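Lambda phage protein with carbohydrate-binding module (Shewanella oneidensis, PDB 2A5Z) is of unknown function but binds magnesium and has a jelly-roll fold with a carbohydrate-binding module, so it may recognise a carbohydrate. Local coordinates at residues Phe189-Asp194 against Met218-Asn223; Ser69-Gly74 against Thr225-Phe230. All coordinates share one frame; numbering follows the deposited sequence.

Contact 1 (Phe189-Asp194 against Met218-Asn223); sequences FKMLTD and MFRADN
The Phe189 ring meets Met218 at its edge, while outside the contact the ring of Phe197 lies nearly parallel to it. Met218 CE is 3.8 Å from Phe189 CZ. Met218 SE lies 5.4 Å from the centroid of the Phe189 ring and 84° off the normal, an edge-on Met-aromatic contact. The guanidinium of Arg220 also uses its edge. Met191 SE lies in its plane, 3.5 Å from Arg220 NH2. Both Met191 and Met218 are modelled as selenomethionines, and their chains cross at about a right angle. Met218 is extended as far as SE and then bends (chi3 73°), which brings its CE to the Phe189 rim and to Met191 CG, 3.7 Å away. Arg220 NH1 donates to the syn lone pair of Asp222 OD1 at 2.9 Å. Asp195 pairs with Arg220 NE, and the carbonyl oxygens of Phe112 and Met109 take NH2 and NH1. The end of strand 184-191 thus meets the loop between strands 208-213 and 226-228, away from the magnesium site. Between Phe189, Met191 and Met218 the contact is apolar. At Arg220 the Met191 end lies against a charged group, probably balanced by the two aspartates, and NE, NH1 and NH2 all have polar partners away from Met191.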
loop_
_atom_site.group_PDB
_atom_site.type_symbol
_atom_site.label_atom_id
_atom_site.label_comp_id
_atom_site.label_asym_id
_atom_site.label_seq_id
_atom_site.Cartn_x
_atom_site.Cartn_y
_atom_site.Cartn_z
ATOM N N PHE C 189 -20.865 12.747 0.938
ATOM C CA PHE C 189 -21.543 12.550 -0.329
ATOM C C PHE C 189 -22.215 11.167 -0.243
ATOM O O PHE C 189 -21.588 10.190 0.153
ATOM C CB PHE C 189 -20.526 12.651 -1.481
ATOM C CG PHE C 189 -21.084 12.280 -2.838
ATOM C CD1 PHE C 189 -21.370 13.261 -3.775
ATOM C CD2 PHE C 189 -21.304 10.940 -3.180
ATOM C CE1 PHE C 189 -21.875 12.926 -5.036
ATOM C CE2 PHE C 189 -21.820 10.589 -4.426
ATOM C CZ PHE C 189 -22.102 11.581 -5.357
ATOM N N LYS C 190 -23.503 11.096 -0.571
ATOM C CA LYS C 190 -24.252 9.841 -0.453
ATOM C C LYS C 190 -24.910 9.464 -1.781
ATOM O O LYS C 190 -25.745 10.200 -2.301
ATOM C CB LYS C 190 -25.285 9.931 0.685
ATOM C CG LYS C 190 -26.128 8.663 0.931
ATOM C CD LYS C 190 -25.270 7.437 1.221
ATOM C CE LYS C 190 -26.076 6.355 1.920
ATOM N NZ LYS C 190 -25.342 5.071 1.805
HETATM N N MSE C 191 -24.504 8.322 -2.324
HETATM C CA MSE C 191 -25.071 7.765 -3.556
HETATM C C MSE C 191 -26.425 7.147 -3.234
HETATM O O MSE C 191 -26.542 6.329 -2.325
HETATM C CB MSE C 191 -24.109 6.711 -4.122
HETATM C CG MSE C 191 -24.525 6.007 -5.420
HETATM SE SE MSE C 191 -23.257 4.852 -6.056
HETATM C CE MSE C 191 -21.924 5.973 -6.487
ATOM N N LEU C 192 -27.449 7.551 -3.975
ATOM C CA LEU C 192 -28.797 7.044 -3.757
ATOM C C LEU C 192 -29.053 5.905 -4.745
ATOM O O LEU C 192 -28.357 5.793 -5.761
ATOM C CB LEU C 192 -29.831 8.176 -3.876
ATOM C CG LEU C 192 -29.589 9.424 -3.001
ATOM C CD1 LEU C 192 -30.638 10.506 -3.269
ATOM C CD2 LEU C 192 -29.551 9.120 -1.511
ATOM N N THR C 193 -30.035 5.060 -4.437
ATOM C CA THR C 193 -30.296 3.834 -5.215
ATOM C C THR C 193 -30.745 4.073 -6.668
ATOM O O THR C 193 -30.722 3.142 -7.482
ATOM C CB THR C 193 -31.325 2.892 -4.510
ATOM O OG1 THR C 193 -32.499 3.630 -4.152
ATOM C CG2 THR C 193 -30.726 2.265 -3.259
ATOM N N ASP C 194 -31.169 5.301 -6.975
ATOM C CA ASP C 194 -31.517 5.706 -8.343
ATOM C C ASP C 194 -30.407 6.531 -9.027
ATOM O O ASP C 194 -30.618 7.103 -10.098
ATOM C CB ASP C 194 -32.845 6.468 -8.356
ATOM C CG ASP C 194 -32.833 7.703 -7.449
ATOM O OD1 ASP C 194 -31.804 7.979 -6.790
ATOM O OD2 ASP C 194 -33.868 8.402 -7.385
HETATM N N MSE C 218 -26.529 11.709 -10.799
HETATM C CA MSE C 218 -25.159 12.213 -10.800
HETATM C C MSE C 218 -24.458 12.015 -12.150
HETATM O O MSE C 218 -24.860 11.146 -12.950
HETATM C CB MSE C 218 -24.351 11.537 -9.676
HETATM C CG MSE C 218 -23.892 10.088 -9.953
HETATM SE SE MSE C 218 -22.882 9.355 -8.627
HETATM C CE MSE C 218 -24.143 9.069 -7.393
ATOM N N PHE C 219 -23.422 12.818 -12.408
ATOM C CA PHE C 219 -22.483 12.504 -13.484
ATOM C C PHE C 219 -21.794 11.166 -13.189
ATOM O O PHE C 219 -21.279 10.950 -12.090
ATOM C CB PHE C 219 -21.409 13.595 -13.675
ATOM C CG PHE C 219 -20.229 13.130 -14.507
ATOM C CD1 PHE C 219 -20.401 12.784 -15.851
ATOM C CD2 PHE C 219 -18.962 13.000 -13.937
ATOM C CE1 PHE C 219 -19.329 12.324 -16.618
ATOM C CE2 PHE C 219 -17.875 12.552 -14.693
ATOM C CZ PHE C 219 -18.058 12.210 -16.038
ATOM N N ARG C 220 -21.777 10.288 -14.186
ATOM C CA ARG C 220 -21.157 8.984 -14.048
ATOM C C ARG C 220 -20.464 8.589 -15.342
ATOM O O ARG C 220 -21.026 8.738 -16.416
ATOM C CB ARG C 220 -22.197 7.925 -13.666
ATOM C CG ARG C 220 -21.622 6.510 -13.560
ATOM C CD ARG C 220 -22.678 5.462 -13.194
ATOM N NE ARG C 220 -23.012 5.471 -11.764
ATOM C CZ ARG C 220 -22.328 4.829 -10.816
ATOM N NH1 ARG C 220 -21.247 4.120 -11.112
ATOM N NH2 ARG C 220 -22.730 4.897 -9.561
ATOM N N ALA C 221 -19.230 8.109 -15.217
ATOM C CA ALA C 221 -18.541 7.393 -16.287
ATOM C C ALA C 221 -17.853 6.205 -15.642
ATOM O O ALA C 221 -17.003 6.374 -14.752
ATOM C CB ALA C 221 -17.541 8.288 -17.001
ATOM N N ASP C 222 -18.253 5.002 -16.058
ATOM C CA ASP C 222 -17.707 3.767 -15.498
ATOM C C ASP C 222 -16.422 3.328 -16.214
ATOM O O ASP C 222 -16.292 2.187 -16.674
ATOM C CB ASP C 222 -18.766 2.657 -15.494
ATOM C CG ASP C 222 -19.842 2.866 -14.415
ATOM O OD1 ASP C 222 -19.667 3.719 -13.517
ATOM O OD2 ASP C 222 -20.866 2.157 -14.466
ATOM N N ASN C 223 -15.472 4.252 -16.273
ATOM C CA ASN C 223 -14.158 4.016 -16.868
ATOM C C ASN C 223 -13.160 4.987 -16.232
ATOM O O ASN C 223 -13.520 5.721 -15.305
ATOM C CB ASN C 223 -14.211 4.159 -18.402
ATOM C CG ASN C 223 -14.768 5.503 -18.848
ATOM O OD1 ASN C 223 -14.297 6.554 -18.409
ATOM N ND2 ASN C 223 -15.778 5.477 -19.718
#

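Contact 2 (Ser69-Gly74 against Thr225-Phe230); sequences SLLSTG and TAHIGF
Ser69 and His227 form the tight part of this contact. Ser69 OG and His227 NE2 share a hydrogen bond of 3.0 Å, and OG lies in the plane of the imidazole, at its edge. Ser69 CB follows close behind, 3.4 Å from His227 NE2. The other ring nitrogen is bound within its own strand. His227 ND1 donates to Ala226 O at 2.7 Å, with the donor tilted 32° from the carbonyl plane. With chi1 off a staggered position (-103°) and the ring turned by chi2 (48°), ND1 faces this carbonyl. Bonds at both nitrogens therefore fix the rotation of the buried ring. Leu71 makes the looser side. Leu71 CD1 sits over one face of the His227 ring as a CH-pi contact, 4.3 Å from its centroid and offset toward the rim. Leu71 is partly exposed, unlike Ser69 and His227. His58 of the second subunit meets the His227 ring edge-to-face and also packs on Ser69 and Leu71, so the site lies at a subunit interface. Strand 68-73 pairs with strand 102-107, whose Leu104 touches the histidine. Strand 226-228 pairs instead with 140-142, and Ile143, just beyond 140-142, packs on both Leu71 and His227.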
loop_
_atom_site.group_PDB
_atom_site.type_symbol
_atom_site.label_atom_id
_atom_site.label_comp_id
_atom_site.label_asym_id
_atom_site.label_seq_id
_atom_site.Cartn_x
_atom_site.Cartn_y
_atom_site.Cartn_z
ATOM N N SER C 69 -6.846 6.213 -5.208
ATOM C CA SER C 69 -5.968 6.883 -6.172
ATOM C C SER C 69 -5.609 8.268 -5.665
ATOM O O SER C 69 -6.469 8.975 -5.157
ATOM C CB SER C 69 -6.669 7.029 -7.530
ATOM O OG SER C 69 -7.178 5.787 -7.981
ATOM N N LEU C 70 -4.337 8.647 -5.795
ATOM C CA LEU C 70 -3.879 9.962 -5.356
ATOM C C LEU C 70 -3.189 10.614 -6.535
ATOM O O LEU C 70 -2.004 10.410 -6.779
ATOM C CB LEU C 70 -2.963 9.852 -4.136
ATOM C CG LEU C 70 -3.563 9.143 -2.914
ATOM C CD1 LEU C 70 -2.475 8.786 -1.927
ATOM C CD2 LEU C 70 -4.669 9.995 -2.260
ATOM N N LEU C 71 -3.965 11.390 -7.276
ATOM C CA LEU C 71 -3.590 11.749 -8.634
ATOM C C LEU C 71 -3.248 13.211 -8.756
ATOM O O LEU C 71 -4.074 14.078 -8.465
ATOM C CB LEU C 71 -4.722 11.370 -9.597
ATOM C CG LEU C 71 -5.110 9.885 -9.588
ATOM C CD1 LEU C 71 -6.310 9.607 -10.484
ATOM C CD2 LEU C 71 -3.930 9.048 -10.014
ATOM N N SER C 72 -2.007 13.464 -9.163
ATOM C CA SER C 72 -1.521 14.803 -9.451
ATOM C C SER C 72 -1.457 15.011 -10.960
ATOM O O SER C 72 -1.012 14.122 -11.695
ATOM C CB SER C 72 -0.136 14.995 -8.837
ATOM O OG SER C 72 -0.221 15.030 -7.423
ATOM N N THR C 73 -1.940 16.168 -11.416
ATOM C CA THR C 73 -1.793 16.587 -12.811
ATOM C C THR C 73 -1.334 18.046 -12.892
ATOM O O THR C 73 -1.504 18.814 -11.936
ATOM C CB THR C 73 -3.106 16.394 -13.640
ATOM O OG1 THR C 73 -4.203 17.030 -12.979
ATOM C CG2 THR C 73 -3.422 14.924 -13.831
ATOM N N GLY C 74 -0.738 18.411 -14.029
ATOM C CA GLY C 74 -0.354 19.795 -14.313
ATOM C C GLY C 74 0.717 20.358 -13.391
ATOM O O GLY C 74 0.780 21.565 -13.182
ATOM N N THR C 225 -11.818 7.719 -17.297
ATOM C CA THR C 225 -11.960 9.158 -17.595
ATOM C C THR C 225 -12.551 9.913 -16.403
ATOM O O THR C 225 -12.498 11.153 -16.345
ATOM C CB THR C 225 -12.847 9.451 -18.846
ATOM O OG1 THR C 225 -14.217 9.147 -18.550
ATOM C CG2 THR C 225 -12.387 8.645 -20.048
ATOM N N ALA C 226 -13.117 9.169 -15.453
ATOM C CA ALA C 226 -13.713 9.778 -14.270
ATOM C C ALA C 226 -13.223 9.104 -12.985
ATOM O O ALA C 226 -12.646 8.022 -13.029
ATOM C CB ALA C 226 -15.232 9.733 -14.362
ATOM N N HIS C 227 -13.435 9.778 -11.854
ATOM C CA HIS C 227 -13.220 9.212 -10.527
ATOM C C HIS C 227 -14.271 9.800 -9.596
ATOM O O HIS C 227 -14.900 10.807 -9.935
ATOM C CB HIS C 227 -11.825 9.568 -10.004
ATOM C CG HIS C 227 -10.831 8.450 -10.075
ATOM N ND1 HIS C 227 -10.649 7.678 -11.204
ATOM C CD2 HIS C 227 -9.936 7.998 -9.164
ATOM C CE1 HIS C 227 -9.694 6.792 -10.981
ATOM N NE2 HIS C 227 -9.248 6.962 -9.750
ATOM N N ILE C 228 -14.464 9.175 -8.438
ATOM C CA ILE C 228 -15.346 9.712 -7.395
ATOM C C ILE C 228 -14.564 9.915 -6.086
ATOM O O ILE C 228 -13.819 9.036 -5.660
ATOM C CB ILE C 228 -16.664 8.855 -7.221
ATOM C CG1 ILE C 228 -17.629 9.504 -6.214
ATOM C CG2 ILE C 228 -16.365 7.356 -6.911
ATOM C CD1 ILE C 228 -19.088 9.058 -6.374
ATOM N N GLY C 229 -14.697 11.098 -5.484
ATOM C CA GLY C 229 -13.963 11.418 -4.267
ATOM C C GLY C 229 -13.766 12.911 -4.056
ATOM O O GLY C 229 -14.728 13.678 -4.050
ATOM N N PHE C 230 -12.509 13.315 -3.892
ATOM C CA PHE C 230 -12.138 14.712 -3.667
ATOM C C PHE C 230 -11.215 15.175 -4.783
ATOM O O PHE C 230 -10.239 14.493 -5.111
ATOM C CB PHE C 230 -11.432 14.850 -2.306
ATOM C CG PHE C 230 -10.692 16.159 -2.107
ATOM C CD1 PHE C 230 -11.349 17.282 -1.620
ATOM C CD2 PHE C 230 -9.325 16.253 -2.386
ATOM C CE1 PHE C 230 -10.662 18.489 -1.422
ATOM C CE2 PHE C 230 -8.625 17.466 -2.185
ATOM C CZ PHE C 230 -9.304 18.578 -1.700
#

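In the fold
After helix 31-38 and strands 48-53 and 64-65, the chain enters strand 68-73, one side of contact 2. It returns to that contact at 225-230, after 150 intervening residues. Contact 1 is nested inside this long loop. It closes a shorter one, from the end of strand 184-191 through strands 197-203 and 208-213 to the loop at 218-223. That loop runs almost directly into strand 226-228, and Phe219 and Ala221 pack on Ala226. The centres are about 16 Å apart. Where Phe189 and Met191 pack on Ile228, strand 184-191 of the six-stranded sheet meets strand 226-228 of the larger branched one. Contact 2 ties two strands of that larger sheet.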